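Local coordinates for putative capsular polysaccharide biosynthesis protein (Streptococcus pneumoniae serotype 4, PDB 6EWR) that probably acts as a pyridoxal-phosphate-dependent aminotransferase of the DegT/DnrJ/EryC1 family, with a putative role in capsular polysaccharide biosynthesis, at residues H319-R324 against I381-H386. Sequence-based numbering, arbitrary orientation.
Sequences HLYITR and ITLPLH
Thr323 grips Ile381 through three hydrogen bonds. Its O accepts Ile381 N at 2.7 Å in a nearly straight bond, while Ile381 O takes two donors from Thr323: N at 3.0 Å, bent and standing above the carbonyl plane, and OG1 at 2.9 Å, closer to that plane. The hydroxyl reaches this carbonyl because OG1 sits between the backbone N and carbonyl carbon (chi1 84°), so a threonine side chain reinforces the backbone pairing. Farther along, Leu383 N donates to Tyr321 O at 3.1 Å, an oxygen that Thr382 CA also approaches with its C-H. Beside Thr323, the Tyr321 and Leu383 side chains lie alongside each other, pointing the same way; Leu383 CD1 meets the ring edge at CD2. Leu385 extends this apolar row: with CG anti to the backbone N (chi1 -179°), its CD2 packs 3.7 Å from Tyr321 N and near Tyr321 CB. On the face of Ile322 and Thr382, Thr382 OG1 faces Ile322 CD1 and is hydrogen-bonded to Glu380 and His350; Thr382 CG2 also reaches Leu320 CB, 4.0 Å away in the preceding loop. Past the paired strands, one water donates to both His319 O and Leu385 O. Helices 268-299 and 391-408 cover the Tyr321-Leu383 face, where Asp296 binds the Tyr321 hydroxyl and Tyr295 stacks on its ring. Near the bound pyridoxamine phosphate, His319 ND1 is hydrogen-bonded to Asn206, and the ring meets His179 and touches Lys205, the predicted cofactor lysine. The pairing joins the central and an outer strand of the three-stranded antiparallel sheet in the small C-terminal domain of a fold-type I aminotransferase.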
loop_
_atom_site.group_PDB
_atom_site.type_symbol
_atom_site.label_atom_id
_atom_site.label_comp_id
_atom_site.label_asym_id
_atom_site.label_seq_id
_atom_site.Cartn_x
_atom_site.Cartn_y
_atom_site.Cartn_z
ATOM N N HIS A 319 2.654 21.160 -13.246
ATOM C CA HIS A 319 3.493 20.216 -12.535
ATOM C C HIS A 319 4.917 20.084 -13.115
ATOM O O HIS A 319 5.896 20.142 -12.372
ATOM C CB HIS A 319 2.798 18.849 -12.452
ATOM C CG HIS A 319 3.627 17.830 -11.758
ATOM N ND1 HIS A 319 4.234 18.091 -10.553
ATOM C CD2 HIS A 319 4.013 16.586 -12.117
ATOM C CE1 HIS A 319 4.936 17.041 -10.187
ATOM N NE2 HIS A 319 4.828 16.117 -11.118
ATOM N N LEU A 320 5.020 19.887 -14.427
ATOM C CA LEU A 320 6.308 19.634 -15.108
ATOM C C LEU A 320 6.512 20.647 -16.239
ATOM O O LEU A 320 5.586 20.911 -16.999
ATOM C CB LEU A 320 6.328 18.229 -15.685
ATOM C CG LEU A 320 6.268 17.056 -14.696
ATOM C CD1 LEU A 320 6.182 15.719 -15.418
ATOM C CD2 LEU A 320 7.481 17.018 -13.775
ATOM N N TYR A 321 7.700 21.231 -16.348
ATOM C CA TYR A 321 8.038 22.062 -17.501
ATOM C C TYR A 321 8.659 21.192 -18.598
ATOM O O TYR A 321 9.858 21.176 -18.819
ATOM C CB TYR A 321 8.911 23.265 -17.116
ATOM C CG TYR A 321 8.813 24.417 -18.112
ATOM C CD1 TYR A 321 7.647 25.142 -18.223
ATOM C CD2 TYR A 321 9.877 24.763 -18.952
ATOM C CE1 TYR A 321 7.528 26.178 -19.153
ATOM C CE2 TYR A 321 9.763 25.803 -19.878
ATOM C CZ TYR A 321 8.586 26.499 -19.973
ATOM O OH TYR A 321 8.444 27.529 -20.865
ATOM N N ILE A 322 7.794 20.468 -19.276
ATOM C CA ILE A 322 8.150 19.682 -20.438
ATOM C C ILE A 322 8.485 20.625 -21.592
ATOM O O ILE A 322 7.716 21.565 -21.872
ATOM C CB ILE A 322 6.961 18.779 -20.862
ATOM C CG1 ILE A 322 6.497 17.829 -19.773
ATOM C CG2 ILE A 322 7.156 18.173 -22.243
ATOM C CD1 ILE A 322 6.911 16.380 -19.818
ATOM N N THR A 323 9.650 20.404 -22.226
ATOM C CA THR A 323 10.065 21.132 -23.423
ATOM C C THR A 323 10.587 20.147 -24.423
ATOM O O THR A 323 11.066 19.068 -24.023
ATOM C CB THR A 323 11.195 22.167 -23.136
ATOM O OG1 THR A 323 12.503 21.548 -23.164
ATOM C CG2 THR A 323 10.974 22.880 -21.767
ATOM N N ARG A 324 10.512 20.499 -25.704
ATOM C CA ARG A 324 11.200 19.744 -26.752
ATOM C C ARG A 324 12.099 20.674 -27.530
ATOM O O ARG A 324 11.703 21.799 -27.840
ATOM C CB ARG A 324 10.204 19.087 -27.691
ATOM C CG ARG A 324 9.256 18.124 -26.977
ATOM C CD ARG A 324 8.198 17.643 -27.945
ATOM N NE ARG A 324 8.802 16.893 -29.056
ATOM C CZ ARG A 324 8.232 16.669 -30.238
ATOM N NH1 ARG A 324 7.013 17.126 -30.514
ATOM N NH2 ARG A 324 8.902 15.962 -31.154
ATOM N N ILE A 381 12.992 17.450 -23.012
ATOM C CA ILE A 381 13.762 17.725 -21.798
ATOM C C ILE A 381 12.867 18.479 -20.814
ATOM O O ILE A 381 12.247 19.483 -21.160
ATOM C CB ILE A 381 15.033 18.564 -22.061
ATOM C CG1 ILE A 381 16.071 17.759 -22.862
ATOM C CG2 ILE A 381 15.642 19.052 -20.747
ATOM C CD1 ILE A 381 17.238 18.579 -23.399
ATOM N N THR A 382 12.810 17.984 -19.590
ATOM C CA THR A 382 11.999 18.563 -18.550
ATOM C C THR A 382 12.900 19.357 -17.620
ATOM O O THR A 382 13.897 18.822 -17.119
ATOM C CB THR A 382 11.249 17.486 -17.742
ATOM O OG1 THR A 382 10.646 16.554 -18.643
ATOM C CG2 THR A 382 10.165 18.118 -16.843
ATOM N N LEU A 383 12.544 20.636 -17.420
ATOM C CA LEU A 383 13.294 21.530 -16.540
ATOM C C LEU A 383 12.649 21.528 -15.169
ATOM O O LEU A 383 11.495 21.140 -15.031
ATOM C CB LEU A 383 13.322 22.961 -17.072
ATOM C CG LEU A 383 13.881 23.123 -18.484
ATOM C CD1 LEU A 383 13.927 24.592 -18.825
ATOM C CD2 LEU A 383 15.268 22.541 -18.676
ATOM N N PRO A 384 13.397 21.957 -14.152
ATOM C CA PRO A 384 12.850 22.078 -12.824
ATOM C C PRO A 384 11.673 23.020 -12.754
ATOM O O PRO A 384 11.734 24.116 -13.307
ATOM C CB PRO A 384 14.024 22.670 -12.028
ATOM C CG PRO A 384 15.212 22.097 -12.702
ATOM C CD PRO A 384 14.845 22.196 -14.158
ATOM N N LEU A 385 10.625 22.592 -12.059
ATOM C CA LEU A 385 9.474 23.431 -11.803
ATOM C C LEU A 385 8.952 23.049 -10.436
ATOM O O LEU A 385 8.250 22.043 -10.297
ATOM C CB LEU A 385 8.413 23.231 -12.891
ATOM C CG LEU A 385 7.096 24.035 -12.841
ATOM C CD1 LEU A 385 7.292 25.541 -12.663
ATOM C CD2 LEU A 385 6.266 23.768 -14.086
ATOM N N HIS A 386 9.354 23.818 -9.430
ATOM C CA HIS A 386 8.931 23.605 -8.054
ATOM C C HIS A 386 8.967 24.946 -7.347
ATOM O O HIS A 386 9.495 25.917 -7.900
ATOM C CB HIS A 386 9.852 22.586 -7.356
ATOM C CG HIS A 386 11.323 22.894 -7.459
ATOM N ND1 HIS A 386 11.982 23.733 -6.590
ATOM C CD2 HIS A 386 12.274 22.426 -8.300
ATOM C CE1 HIS A 386 13.268 23.771 -6.892
ATOM N NE2 HIS A 386 13.470 22.989 -7.931
HETATM O O HOH W 1 7.863 19.304 -10.628
#